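Local coordinates for protein papain-like protease (Human betacoronavirus 2c EMC/2012, PDB 4RNA) that probably cleaves the viral polyprotein as a papain-like cysteine peptidase and, as in related coronaviruses, removes ubiquitin and ubiquitin-like modifiers from host proteins, at residues 184-189 with 238-243; 221-226 with 233-238; 255-260 with 305-310; 263-268 with 284-289. All blocks are in the same frame, centred on the assembly; numbering follows the deposited sequence. Where two conformers were deposited one is given.

Contact 1. Residues 184-189 with 238-243; sequences SARMVW and LVEHTT
Trp189 and Leu238 pack against each other at the buried end of this strand pair. Leu238 CB lies over the six-membered ring of Trp189, 4.0 Å from its centroid, and Leu238 CD1 runs on over the same indole to meet Met187 CG at 3.6 Å. Met187 and His241 continue this layer side by side, with His241 CD2 only 3.5 Å from Met187 CG. The Arg186 carbonyl oxygen sits at the edge of the imidazole, and His241 NE2 is satisfied by the Ala208 carbonyl. Leu220 of helix 217-221 covers the layer. Both strands belong to the antiparallel sheet of the zinc-bearing fingers subdomain, and a classic beta bulge interrupts their register: Val239 N and Glu240 N both turn to Val188 O, the first at 2.8 Å, the second weakly at 3.3 Å. On the other face Val188 stays buried, between Glu240 CB and Val239 CG2, whereas Arg186, Glu240 and Thr242 are partly exposed. Here Arg186, extended from CG to NE, crosses Glu240 with the guanidinium and carboxylate planes 27° apart, and Glu240 OE2 approaches the guanidinium edge. The resulting salt bridge is long, 3.6 Å from Arg186 NE to Glu240 OE2. Thr242 CG2, placed between its own backbone N and carbonyl carbon, lies against Arg186 CB.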
# COMPACT_ATOMS: atom_id res chain seq x y z
N SER A 184 -22.60 15.64 -8.33
CA SER A 184 -21.60 16.53 -8.92
C SER A 184 -20.69 17.15 -7.88
O SER A 184 -21.14 17.47 -6.78
CB SER A 184 -22.35 17.70 -9.52
OG SER A 184 -22.67 17.38 -10.83
N ALA A 185 -19.41 17.34 -8.21
CA ALA A 185 -18.61 18.26 -7.39
C ALA A 185 -17.61 18.87 -8.31
O ALA A 185 -17.25 18.27 -9.33
CB ALA A 185 -17.93 17.53 -6.25
N ARG A 186 -17.15 20.06 -7.98
CA ARG A 186 -16.28 20.73 -8.91
C ARG A 186 -15.37 21.65 -8.16
O ARG A 186 -15.80 22.30 -7.21
CB ARG A 186 -17.16 21.49 -9.86
CG ARG A 186 -16.46 22.10 -11.04
CD ARG A 186 -17.47 22.96 -11.76
NE ARG A 186 -16.81 23.59 -12.88
CZ ARG A 186 -16.38 22.93 -13.96
NH1 ARG A 186 -16.56 21.61 -14.10
NH2 ARG A 186 -15.76 23.61 -14.93
N MET A 187 -14.11 21.74 -8.61
CA MET A 187 -13.13 22.61 -7.97
C MET A 187 -12.32 23.28 -9.10
O MET A 187 -11.74 22.56 -9.93
CB MET A 187 -12.24 21.77 -7.06
CG MET A 187 -11.43 22.55 -6.05
SD MET A 187 -10.29 21.42 -5.20
CE MET A 187 -9.40 20.80 -6.58
N VAL A 188 -12.34 24.63 -9.18
CA VAL A 188 -11.56 25.33 -10.24
C VAL A 188 -10.47 26.20 -9.63
O VAL A 188 -10.77 27.15 -8.94
CB VAL A 188 -12.46 26.15 -11.17
CG1 VAL A 188 -11.68 26.65 -12.38
CG2 VAL A 188 -13.67 25.33 -11.62
N TRP A 189 -9.21 25.85 -9.91
CA TRP A 189 -8.03 26.64 -9.60
C TRP A 189 -7.66 27.49 -10.78
O TRP A 189 -7.74 27.05 -11.93
CB TRP A 189 -6.83 25.74 -9.25
CG TRP A 189 -7.06 24.99 -7.96
CD1 TRP A 189 -7.59 23.73 -7.82
CD2 TRP A 189 -6.79 25.47 -6.59
NE1 TRP A 189 -7.68 23.39 -6.49
CE2 TRP A 189 -7.19 24.38 -5.71
CE3 TRP A 189 -6.26 26.64 -6.04
CZ2 TRP A 189 -7.06 24.46 -4.32
CZ3 TRP A 189 -6.16 26.73 -4.64
CH2 TRP A 189 -6.56 25.65 -3.81
N LEU A 238 -8.00 29.52 -5.70
CA LEU A 238 -9.30 28.86 -5.91
C LEU A 238 -10.45 29.84 -6.38
O LEU A 238 -10.77 30.80 -5.70
CB LEU A 238 -9.68 28.11 -4.61
CG LEU A 238 -10.96 27.25 -4.68
CD1 LEU A 238 -10.90 26.10 -5.72
CD2 LEU A 238 -11.26 26.74 -3.26
N VAL A 239 -11.01 29.63 -7.56
CA VAL A 239 -12.04 30.56 -8.02
C VAL A 239 -13.48 29.97 -8.03
O VAL A 239 -14.49 30.72 -7.99
CB VAL A 239 -11.69 31.16 -9.40
CG1 VAL A 239 -10.48 32.11 -9.24
CG2 VAL A 239 -11.42 30.04 -10.41
N GLU A 240 -13.59 28.65 -8.03
CA GLU A 240 -14.93 28.06 -7.93
C GLU A 240 -14.86 26.73 -7.20
O GLU A 240 -13.92 25.96 -7.36
CB GLU A 240 -15.56 27.89 -9.30
CG GLU A 240 -17.06 27.78 -9.26
CD GLU A 240 -17.56 26.64 -10.12
OE1 GLU A 240 -18.05 25.62 -9.57
OE2 GLU A 240 -17.42 26.75 -11.36
N HIS A 241 -15.86 26.48 -6.37
CA HIS A 241 -15.87 25.29 -5.54
C HIS A 241 -17.28 24.85 -5.24
O HIS A 241 -18.03 25.55 -4.58
CB HIS A 241 -15.08 25.51 -4.27
CG HIS A 241 -14.49 24.26 -3.71
ND1 HIS A 241 -13.87 24.20 -2.50
CD2 HIS A 241 -14.43 22.97 -4.25
CE1 HIS A 241 -13.42 22.94 -2.30
NE2 HIS A 241 -13.78 22.18 -3.36
N THR A 242 -17.65 23.67 -5.71
CA THR A 242 -18.98 23.19 -5.42
C THR A 242 -18.92 21.70 -5.07
O THR A 242 -18.52 20.88 -5.91
CB THR A 242 -19.95 23.50 -6.59
OG1 THR A 242 -21.14 22.73 -6.36
CG2 THR A 242 -19.37 23.06 -7.90
N THR A 243 -19.25 21.35 -3.82
CA THR A 243 -19.11 19.96 -3.36
C THR A 243 -20.18 19.64 -2.29
O THR A 243 -20.82 20.57 -1.72
CB THR A 243 -17.73 19.75 -2.69
OG1 THR A 243 -17.75 20.44 -1.44
CG2 THR A 243 -16.52 20.21 -3.56

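Contact 2. Residues 221-226 with 233-238; sequences RARMTY and ERHRQL
The Tyr226 ring carries Arg234 CB over one face, 4.3 Å from its centroid and displaced toward the rim, while the Arg234 guanidinium is turned 15° from the ring plane and brings NE to 3.0 Å from Tyr226 OH. Arg18 of the second subunit makes a cation-pi contact with the same tyrosine. The His235 imidazole is met at its edge, where Thr225 OG1 lies 2.5 Å from His235 ND1; this hydrogen bond is very short, so its exact length is doubtful, and either atom could donate. Arg223 runs alongside the imidazole, its guanidinium nearly perpendicular to it at 85°, and Trp192 adds a second ring to the group. The two strands form a hairpin whose turn supplies Cys228 and Cys230 to the zinc site, as in a zinc ribbon, and Arg234 touches Cys228. The Arg234 guanidinium is hydrogen-bonded by Gln229 and salt-bridged to Glu191. Glu191 also forms a salt bridge with Arg236 in the conformer given. Four backbone hydrogen bonds join Met224 to Arg236 and Tyr226 to Arg234. Toward Arg221 the two segments part and water takes over: one molecule links Arg221 O, Gln237 NE2 and Leu238 O, and another spans Ala222 O and Leu238 N. There Gln237 OE1 rests 3.2 Å from Arg223 CB.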
# COMPACT_ATOMS: atom_id res chain seq x y z
N ARG A 221 -8.81 29.07 0.19
CA ARG A 221 -9.32 30.05 -0.78
C ARG A 221 -8.37 31.25 -0.96
O ARG A 221 -8.58 32.15 -1.78
CB ARG A 221 -10.70 30.54 -0.30
CG ARG A 221 -11.81 29.52 -0.45
CD ARG A 221 -13.04 30.05 0.29
NE ARG A 221 -14.19 29.15 0.14
CZ ARG A 221 -15.45 29.42 0.51
NH1 ARG A 221 -15.75 30.59 1.05
NH2 ARG A 221 -16.40 28.50 0.35
N ALA A 222 -7.34 31.30 -0.14
CA ALA A 222 -6.41 32.45 -0.19
C ALA A 222 -5.58 32.46 -1.50
O ALA A 222 -5.36 31.42 -2.11
CB ALA A 222 -5.45 32.43 1.02
N ARG A 223 -5.03 33.63 -1.82
CA ARG A 223 -4.21 33.81 -3.01
C ARG A 223 -2.76 33.46 -2.65
O ARG A 223 -2.26 33.87 -1.61
CB ARG A 223 -4.30 35.27 -3.53
CG ARG A 223 -3.56 35.51 -4.86
CD ARG A 223 -3.64 36.97 -5.37
NE ARG A 223 -2.87 37.89 -4.52
CZ ARG A 223 -3.39 38.90 -3.83
NH1 ARG A 223 -4.69 39.18 -3.92
NH2 ARG A 223 -2.62 39.66 -3.08
N MET A 224 -2.11 32.65 -3.50
CA MET A 224 -0.65 32.45 -3.36
C MET A 224 0.02 33.08 -4.56
O MET A 224 -0.52 33.05 -5.71
CB MET A 224 -0.24 30.96 -3.30
CG MET A 224 1.29 30.77 -3.30
SD MET A 224 1.87 29.06 -3.38
CE MET A 224 1.27 28.58 -5.01
N THR A 225 1.21 33.61 -4.30
CA THR A 225 1.96 34.35 -5.29
C THR A 225 3.45 33.91 -5.30
O THR A 225 4.05 33.72 -4.28
CB THR A 225 1.84 35.88 -4.98
OG1 THR A 225 0.46 36.30 -5.12
CG2 THR A 225 2.81 36.72 -5.87
N TYR A 226 4.06 33.76 -6.47
CA TYR A 226 5.53 33.54 -6.43
C TYR A 226 6.08 34.09 -7.79
O TYR A 226 5.30 34.71 -8.55
CB TYR A 226 5.84 32.03 -6.19
CG TYR A 226 5.12 31.15 -7.18
CD1 TYR A 226 3.74 30.80 -6.99
CD2 TYR A 226 5.78 30.68 -8.31
CE1 TYR A 226 3.08 30.01 -7.93
CE2 TYR A 226 5.12 29.92 -9.26
CZ TYR A 226 3.77 29.58 -9.06
OH TYR A 226 3.18 28.78 -10.02
N GLU A 233 5.37 38.36 -11.44
CA GLU A 233 4.68 37.65 -10.35
C GLU A 233 3.63 36.78 -10.97
O GLU A 233 3.04 37.14 -11.99
CB GLU A 233 3.92 38.62 -9.47
CG GLU A 233 4.69 39.07 -8.26
CD GLU A 233 3.88 40.09 -7.43
OE1 GLU A 233 4.37 40.44 -6.33
OE2 GLU A 233 2.76 40.52 -7.85
N ARG A 234 3.37 35.66 -10.30
CA ARG A 234 2.48 34.61 -10.77
C ARG A 234 1.58 34.32 -9.57
O ARG A 234 2.07 34.28 -8.47
CB ARG A 234 3.35 33.36 -10.98
CG ARG A 234 3.36 32.81 -12.35
CD ARG A 234 4.03 31.46 -12.30
NE ARG A 234 2.94 30.53 -12.45
CZ ARG A 234 2.74 29.72 -13.51
NH1 ARG A 234 3.63 29.63 -14.52
NH2 ARG A 234 1.68 28.91 -13.51
N HIS A 235 0.29 34.11 -9.76
CA HIS A 235 -0.60 33.80 -8.63
C HIS A 235 -1.36 32.50 -8.79
O HIS A 235 -1.62 32.04 -9.90
CB HIS A 235 -1.65 34.90 -8.50
CG HIS A 235 -1.07 36.27 -8.48
ND1 HIS A 235 -0.52 36.81 -7.36
CD2 HIS A 235 -0.91 37.21 -9.49
CE1 HIS A 235 -0.07 38.07 -7.61
NE2 HIS A 235 -0.27 38.31 -8.94
N ARG A 236 -1.77 31.89 -7.70
CA ARG A 236 -2.62 30.70 -7.75
C ARG A 236 -3.80 30.94 -6.80
O ARG A 236 -3.56 31.28 -5.59
CB ARG A 236 -1.78 29.48 -7.29
CG ARG A 236 -2.52 28.23 -6.82
CD ARG A 236 -1.58 27.01 -6.80
NE ARG A 236 -2.25 25.75 -6.45
CZ ARG A 236 -2.89 24.95 -7.30
NH1 ARG A 236 -2.94 25.24 -8.61
NH2 ARG A 236 -3.46 23.84 -6.85
N GLN A 237 -5.01 30.76 -7.27
CA GLN A 237 -6.15 30.93 -6.37
C GLN A 237 -7.32 30.06 -6.72
O GLN A 237 -7.62 29.86 -7.91
CB GLN A 237 -6.57 32.44 -6.31
CG GLN A 237 -7.70 32.76 -5.36
CD GLN A 237 -7.92 34.26 -5.23
OE1 GLN A 237 -6.97 35.07 -5.35
NE2 GLN A 237 -9.17 34.64 -5.01
N LEU A 238 -8.00 29.52 -5.70
CA LEU A 238 -9.30 28.86 -5.91
C LEU A 238 -10.45 29.84 -6.38
O LEU A 238 -10.77 30.80 -5.70
CB LEU A 238 -9.68 28.11 -4.61
CG LEU A 238 -10.96 27.25 -4.68
CD1 LEU A 238 -10.90 26.10 -5.72
CD2 LEU A 238 -11.26 26.74 -3.26
O HOH W 1 -10.48 32.20 -3.49
O HOH W 2 -7.06 29.64 -3.40

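Contact 3. Residues 255-260 with 305-310; sequences KLVTTS and WKCKVT
Lys255 and Val257 pair with Cys307 and Trp305 through four antiparallel backbone hydrogen bonds, although the strand segments diverge strongly, with 132° between their directions. In the shortest, Val257 N lies 2.6 Å from Trp305 O. In the longest, Cys307 N lies 3.0 Å from Lys255 O. Between these pairs, Lys306 CA comes 3.2 Å from Lys255 O in a CA-H...O contact. On the buried face Val257 is the central side chain. Its CG2, anti to the carbonyl carbon, reaches both Cys307 SG and Val309 CG2, each 4.0 Å away. Cys307 SG points between its own backbone N and carbonyl carbon (chi1 59°), while Cys307 CB covers one face of the Trp305 indole, 3.5 Å above the plane and over its centre. Strands 267-272 and 290-294 close over this group through Phe268, Val270 and Ile291, and Lys293 adds a cation-pi contact to Trp305. The other face is more exposed: Leu256 CD2 lies 3.9 Å from Lys306 CB, and the lysine chain leads away. Beyond the pairing, Thr258 OG1 accepts from Ser260 N in an ST turn and is also bound to Asp304. The side chains meet through apolar atoms, and the Lys255 amino end leads away to a weak, long ion pair with a phosphate, so strand 252-258 is probably held here both by main-chain pairing and by burial of Val257.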
# COMPACT_ATOMS: atom_id res chain seq x y z
N LYS A 255 -3.31 23.85 17.17
CA LYS A 255 -4.28 24.89 16.92
C LYS A 255 -5.12 25.03 18.17
O LYS A 255 -5.21 24.07 18.95
CB LYS A 255 -5.18 24.50 15.74
CG LYS A 255 -4.71 25.10 14.44
CD LYS A 255 -5.33 24.35 13.28
CE LYS A 255 -5.14 25.08 11.96
NZ LYS A 255 -6.12 26.16 11.73
N LEU A 256 -5.74 26.19 18.36
CA LEU A 256 -6.77 26.35 19.38
C LEU A 256 -8.12 26.16 18.70
O LEU A 256 -8.57 27.00 17.86
CB LEU A 256 -6.69 27.71 20.15
CG LEU A 256 -7.43 27.84 21.51
CD1 LEU A 256 -8.92 28.17 21.40
CD2 LEU A 256 -7.21 26.63 22.44
N VAL A 257 -8.76 25.04 19.01
CA VAL A 257 -10.05 24.78 18.39
C VAL A 257 -11.10 25.21 19.39
O VAL A 257 -10.98 24.88 20.58
CB VAL A 257 -10.23 23.28 17.99
CG1 VAL A 257 -11.63 23.09 17.41
CG2 VAL A 257 -9.13 22.83 17.01
N THR A 258 -12.06 26.01 18.94
CA THR A 258 -13.21 26.47 19.82
C THR A 258 -14.56 26.38 19.11
O THR A 258 -14.72 26.72 17.90
CB THR A 258 -13.03 27.99 20.33
OG1 THR A 258 -14.15 28.40 21.15
CG2 THR A 258 -12.97 28.97 19.18
N THR A 259 -15.58 26.02 19.89
CA THR A 259 -16.94 26.09 19.38
C THR A 259 -17.66 27.47 19.61
O THR A 259 -18.78 27.70 19.11
CB THR A 259 -17.83 24.98 20.03
OG1 THR A 259 -17.79 25.11 21.46
CG2 THR A 259 -17.36 23.59 19.64
N SER A 260 -16.99 28.40 20.31
CA SER A 260 -17.66 29.66 20.72
C SER A 260 -18.02 30.49 19.49
O SER A 260 -18.91 31.34 19.51
CB SER A 260 -16.77 30.49 21.71
OG SER A 260 -15.53 30.85 21.11
N TRP A 305 -10.11 23.54 22.77
CA TRP A 305 -9.10 22.51 22.74
C TRP A 305 -7.92 22.91 21.93
O TRP A 305 -8.04 23.20 20.72
CB TRP A 305 -9.69 21.22 22.18
CG TRP A 305 -8.83 19.99 22.39
CD1 TRP A 305 -7.84 19.79 23.33
CD2 TRP A 305 -8.95 18.72 21.67
NE1 TRP A 305 -7.32 18.51 23.21
CE2 TRP A 305 -7.96 17.82 22.25
CE3 TRP A 305 -9.79 18.24 20.64
CZ2 TRP A 305 -7.80 16.49 21.79
CZ3 TRP A 305 -9.62 16.90 20.20
CH2 TRP A 305 -8.66 16.06 20.75
N LYS A 306 -6.77 22.93 22.61
CA LYS A 306 -5.49 23.12 21.97
C LYS A 306 -4.94 21.74 21.65
O LYS A 306 -4.68 20.93 22.53
CB LYS A 306 -4.48 23.90 22.85
CG LYS A 306 -3.20 24.25 22.08
CD LYS A 306 -2.37 25.35 22.73
CE LYS A 306 -1.56 24.85 23.92
NZ LYS A 306 -0.60 25.89 24.40
N CYS A 307 -4.77 21.48 20.37
CA CYS A 307 -4.45 20.12 19.91
C CYS A 307 -3.87 20.20 18.46
O CYS A 307 -4.05 21.20 17.76
CB CYS A 307 -5.73 19.27 19.90
SG CYS A 307 -6.97 20.02 18.80
N LYS A 308 -3.22 19.12 18.05
CA LYS A 308 -2.56 18.98 16.74
C LYS A 308 -3.47 18.29 15.75
O LYS A 308 -3.59 17.06 15.70
CB LYS A 308 -1.27 18.20 16.90
CG LYS A 308 -0.32 18.84 17.91
CD LYS A 308 0.73 17.82 18.30
CE LYS A 308 2.00 18.47 18.80
NZ LYS A 308 2.99 17.37 19.02
N VAL A 309 -4.08 19.14 14.96
CA VAL A 309 -5.08 18.76 14.00
C VAL A 309 -4.39 18.15 12.79
O VAL A 309 -3.32 18.67 12.32
CB VAL A 309 -5.87 19.99 13.63
CG1 VAL A 309 -6.79 19.77 12.44
CG2 VAL A 309 -6.68 20.50 14.82
N THR A 310 -5.06 17.15 12.20
CA THR A 310 -4.57 16.53 10.97
C THR A 310 -5.65 16.71 9.91
O THR A 310 -5.59 17.67 9.22
CB THR A 310 -4.20 15.05 11.17
OG1 THR A 310 -5.26 14.31 11.85
CG2 THR A 310 -2.89 14.91 11.95

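Contact 4. Residues 263-268 with 284-289; sequences PDFVAF and ARLKGG
Phe268 and Ala284 form a hydrogen-bonded pair in the beta hairpin of strands 267-272 and 280-287, within the sheet that corresponds to the palm of papain-like proteases. Two backbone bonds join them, 2.8 Å from Ala284 N to Phe268 O and 3.0 Å from Phe268 N to Ala284 O. One step further, where the first segment leaves the strand, Leu286 N still donates to Val266 O at 3.1 Å, but from 44° above the carbonyl plane. Phe268 CG sits in the crowded position between its backbone N and carbonyl carbon (chi1 58°), which puts CG back on the side of the partner strand. Ala284 CB lies over one face of the ring, 3.7 Å from the centroid and shifted toward CZ, a CH-pi contact. Leu286 meets the same ring at its edge, with CD2 3.8 Å from Phe268 CE1, the two side chains crossing at about a right angle. The other leucine branch, CD1, reaches back to the loop before the strand, where it approaches Phe265 CE1 to 3.8 Å, obliquely to that ring, and Pro263 CG to 3.9 Å. Leu286 thus fills the angle between loop and strand, while Val257, Ile291 and Val312 pack around the same group. On the opposite face of the sheet, Ala267 lies beside Arg285, whose guanidinium is bound by Met120 O and His283. In coronaviral papain-like proteases such a hairpin carries the flexible blocking loop 2 at its turn, next to the active-site cleft, and the contact lies at the strand ends remote from that loop.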
# COMPACT_ATOMS: atom_id res chain seq x y z
N PRO A 263 -17.96 27.41 14.41
CA PRO A 263 -17.19 27.17 13.15
C PRO A 263 -17.92 26.20 12.19
O PRO A 263 -18.81 25.41 12.62
CB PRO A 263 -15.89 26.55 13.63
CG PRO A 263 -16.22 25.92 14.99
CD PRO A 263 -17.37 26.71 15.59
N ASP A 264 -17.58 26.25 10.90
CA ASP A 264 -18.32 25.46 9.90
C ASP A 264 -17.90 24.00 9.81
O ASP A 264 -18.61 23.21 9.24
CB ASP A 264 -18.14 26.08 8.52
CG ASP A 264 -18.66 27.49 8.46
OD1 ASP A 264 -19.68 27.74 9.16
OD2 ASP A 264 -18.04 28.32 7.74
N PHE A 265 -16.74 23.64 10.38
CA PHE A 265 -16.29 22.25 10.22
C PHE A 265 -17.16 21.41 11.16
O PHE A 265 -17.70 21.94 12.14
CB PHE A 265 -14.78 22.10 10.41
CG PHE A 265 -14.25 22.72 11.69
CD1 PHE A 265 -14.28 22.01 12.87
CD2 PHE A 265 -13.72 24.03 11.69
CE1 PHE A 265 -13.82 22.57 14.05
CE2 PHE A 265 -13.23 24.59 12.87
CZ PHE A 265 -13.31 23.85 14.05
N VAL A 266 -17.34 20.14 10.84
CA VAL A 266 -18.21 19.23 11.60
C VAL A 266 -17.41 18.21 12.39
O VAL A 266 -17.93 17.56 13.29
CB VAL A 266 -19.31 18.58 10.72
CG1 VAL A 266 -20.15 19.67 10.02
CG2 VAL A 266 -18.71 17.60 9.73
N ALA A 267 -16.15 17.99 12.02
CA ALA A 267 -15.32 16.98 12.67
C ALA A 267 -13.86 17.15 12.27
O ALA A 267 -13.56 17.78 11.29
CB ALA A 267 -15.75 15.53 12.32
N PHE A 268 -12.94 16.60 13.07
CA PHE A 268 -11.53 16.66 12.72
C PHE A 268 -10.77 15.57 13.42
O PHE A 268 -11.21 15.08 14.47
CB PHE A 268 -10.91 18.07 13.03
CG PHE A 268 -11.03 18.49 14.48
CD1 PHE A 268 -12.19 19.11 14.94
CD2 PHE A 268 -10.02 18.23 15.34
CE1 PHE A 268 -12.34 19.52 16.25
CE2 PHE A 268 -10.14 18.64 16.67
CZ PHE A 268 -11.29 19.28 17.13
N ALA A 284 -12.59 13.74 16.57
CA ALA A 284 -13.39 14.74 17.28
C ALA A 284 -14.60 15.09 16.43
O ALA A 284 -14.52 15.21 15.17
CB ALA A 284 -12.56 16.00 17.63
N ARG A 285 -15.74 15.24 17.10
CA ARG A 285 -16.95 15.74 16.39
C ARG A 285 -17.54 16.96 17.09
O ARG A 285 -17.39 17.08 18.30
CB ARG A 285 -18.02 14.67 16.33
CG ARG A 285 -17.47 13.34 15.83
CD ARG A 285 -18.52 12.73 15.02
NE ARG A 285 -18.04 11.57 14.29
CZ ARG A 285 -18.86 10.60 13.94
NH1 ARG A 285 -20.13 10.68 14.33
NH2 ARG A 285 -18.43 9.54 13.25
N LEU A 286 -18.19 17.82 16.32
CA LEU A 286 -18.83 19.00 16.87
C LEU A 286 -20.32 18.81 16.95
O LEU A 286 -21.03 18.77 15.92
CB LEU A 286 -18.59 20.22 15.99
CG LEU A 286 -17.14 20.74 15.75
CD1 LEU A 286 -17.18 22.25 15.76
CD2 LEU A 286 -16.06 20.23 16.68
N LYS A 287 -20.84 18.76 18.16
CA LYS A 287 -22.24 18.53 18.33
C LYS A 287 -22.70 19.18 19.60
O LYS A 287 -22.00 19.06 20.60
CB LYS A 287 -22.44 17.02 18.49
CG LYS A 287 -23.81 16.54 18.07
CD LYS A 287 -23.75 15.19 17.36
CE LYS A 287 -23.32 14.06 18.29
NZ LYS A 287 -23.74 12.77 17.64
N GLY A 288 -23.88 19.79 19.58
CA GLY A 288 -24.48 20.39 20.79
C GLY A 288 -23.61 21.50 21.37
O GLY A 288 -23.44 21.62 22.59
N GLY A 289 -23.00 22.28 20.49
CA GLY A 289 -22.08 23.35 20.92
C GLY A 289 -20.80 22.90 21.59
O GLY A 289 -20.11 23.73 22.20

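How the contacts relate
Along the chain the contacts form two nested pairs. Contact 2 closes inside the loop spanned by contact 1, and contact 4 inside that spanned by contact 3. Contacts 1 and 2 have centres about 16 Å apart and share strand 233-242, which lies between strands 186-193 and 224-227 in the zinc-bearing fingers sheet. Contacts 3 and 4, about 11 Å between centres, sit in the palm sheet, where strand 304-315 neighbours both 252-258 and 267-272; they touch through Val257 against Phe265 and Phe268, and probably through a hydrogen bond from Thr259 to Gly289. The two pairs do not touch, although the nearest atoms of contacts 2 and 4 are about 7 Å apart, consistent with separate fingers and palm subdomains.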